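Local coordinates for protein HIRA (Homo sapiens, PDB 5YJE) that cooperates with ASF1A in replication-independent chromatin assembly as a histone chaperone and is required for periodic repression of histone genes during the cell cycle, at residues 69-73 with 74-78. Residues are numbered along the deposited sequence; the frame is centred on the assembly and turned at random.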
loop_
_atom_site.group_PDB
_atom_site.type_symbol
_atom_site.label_atom_id
_atom_site.label_comp_id
_atom_site.label_asym_id
_atom_site.label_seq_id
_atom_site.Cartn_x
_atom_site.Cartn_y
_atom_site.Cartn_z
ATOM N N THR B 69 29.059 -20.295 21.732
ATOM C CA THR B 69 28.803 -21.641 22.226
ATOM C C THR B 69 27.923 -22.379 21.230
ATOM O O THR B 69 27.334 -21.783 20.321
ATOM C CB THR B 69 28.142 -21.629 23.609
ATOM O OG1 THR B 69 28.227 -22.937 24.169
ATOM C CG2 THR B 69 26.670 -21.250 23.508
ATOM N N VAL B 70 27.828 -23.686 21.434
ATOM C CA VAL B 70 26.975 -24.552 20.629
ATOM C C VAL B 70 25.977 -25.249 21.543
ATOM O O VAL B 70 26.336 -25.711 22.633
ATOM C CB VAL B 70 27.803 -25.589 19.843
ATOM C CG1 VAL B 70 26.957 -26.211 18.738
ATOM C CG2 VAL B 70 29.031 -24.953 19.285
ATOM N N VAL B 71 24.719 -25.311 21.118
ATOM C CA VAL B 71 23.708 -26.124 21.790
ATOM C C VAL B 71 22.951 -26.886 20.717
ATOM O O VAL B 71 22.439 -26.284 19.768
ATOM C CB VAL B 71 22.755 -25.289 22.681
ATOM C CG1 VAL B 71 23.554 -24.381 23.621
ATOM C CG2 VAL B 71 21.772 -24.458 21.865
ATOM N N GLY B 72 22.934 -28.208 20.835
ATOM C CA GLY B 72 22.263 -29.040 19.841
ATOM C C GLY B 72 22.754 -28.822 18.427
ATOM O O GLY B 72 21.948 -28.772 17.487
ATOM N N GLY B 73 24.070 -28.698 18.247
ATOM C CA GLY B 73 24.637 -28.383 16.952
ATOM C C GLY B 73 24.441 -26.953 16.498
ATOM O O GLY B 73 25.105 -26.532 15.545
ATOM N N VAL B 74 23.579 -26.186 17.160
ATOM C CA VAL B 74 23.271 -24.811 16.775
ATOM C C VAL B 74 24.282 -23.866 17.419
ATOM O O VAL B 74 24.357 -23.759 18.651
ATOM C CB VAL B 74 21.837 -24.439 17.180
ATOM C CG1 VAL B 74 21.517 -23.017 16.771
ATOM C CG2 VAL B 74 20.834 -25.440 16.587
ATOM N N LYS B 75 25.061 -23.188 16.582
ATOM C CA LYS B 75 25.981 -22.151 17.035
ATOM C C LYS B 75 25.217 -20.892 17.434
ATOM O O LYS B 75 24.395 -20.393 16.664
ATOM C CB LYS B 75 26.973 -21.811 15.921
ATOM C CG LYS B 75 27.946 -22.928 15.571
ATOM C CD LYS B 75 29.115 -22.394 14.739
ATOM C CE LYS B 75 29.084 -22.918 13.306
ATOM N NZ LYS B 75 28.020 -22.268 12.469
ATOM N N LEU B 76 25.510 -20.360 18.621
ATOM C CA LEU B 76 24.807 -19.208 19.165
ATOM C C LEU B 76 25.721 -17.993 19.226
ATOM O O LEU B 76 26.919 -18.111 19.498
ATOM C CB LEU B 76 24.284 -19.495 20.580
ATOM C CG LEU B 76 23.345 -20.694 20.822
ATOM C CD1 LEU B 76 23.024 -20.784 22.316
ATOM C CD2 LEU B 76 22.057 -20.630 20.010
ATOM N N SER B 77 25.131 -16.833 18.995
ATOM C CA SER B 77 25.764 -15.556 19.210
ATOM C C SER B 77 24.983 -14.826 20.287
ATOM O O SER B 77 23.769 -14.970 20.388
ATOM C CB SER B 77 25.816 -14.730 17.907
ATOM O OG SER B 77 26.458 -15.452 16.865
ATOM N N ARG B 78 25.688 -14.037 21.086
ATOM C CA ARG B 78 25.095 -13.311 22.194
ATOM C C ARG B 78 24.892 -11.856 21.823
ATOM O O ARG B 78 25.755 -11.233 21.188
ATOM C CB ARG B 78 25.964 -13.384 23.454
ATOM C CG ARG B 78 26.125 -14.758 24.021
ATOM C CD ARG B 78 27.025 -14.727 25.258
ATOM N NE ARG B 78 26.369 -14.075 26.388
ATOM C CZ ARG B 78 26.929 -13.905 27.579
ATOM N NH1 ARG B 78 28.173 -14.331 27.803
ATOM N NH2 ARG B 78 26.252 -13.292 28.542
#
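Leu76 has CG anti to its carbonyl carbon and an extended second torsion (chi2 178°), which carry CD1 to the Thr69 and Val71 side chains. Thr69 lies alongside, pointing the same way, with CG2 3.9 Å from Leu76 CD1. Val71 crosses the leucine at about a right angle, and both its methyls, CG1 and CG2, lie 3.9 Å from Leu76 CD1. Thr69 has OG1 anti to its N (chi1 -166°), which leaves the methyl to face the leucine. The segments are the tip of an antiparallel beta hairpin with a two-residue type I' turn, Gly72-Gly73. Both have positive phi, as this turn requires, which glycine adopts easily. Val71 and Val74 close the turn with two backbone hydrogen bonds: Val71 N to Val74 O, 2.9 Å, and Val74 N to Val71 O, 2.8 Å. The second is more bent, and its donor sits above the carbonyl plane. Farther along, Leu76 N donates to Thr69 O at 2.9 Å in a nearly straight bond. Val70 and Lys75 point to the other face. The Thr69, Val71, Val74 and Leu76 face packs on a second copy of HIRA in the three-chain assembly, Val71 against its Val268, so the hairpin tip is part of a subunit interface.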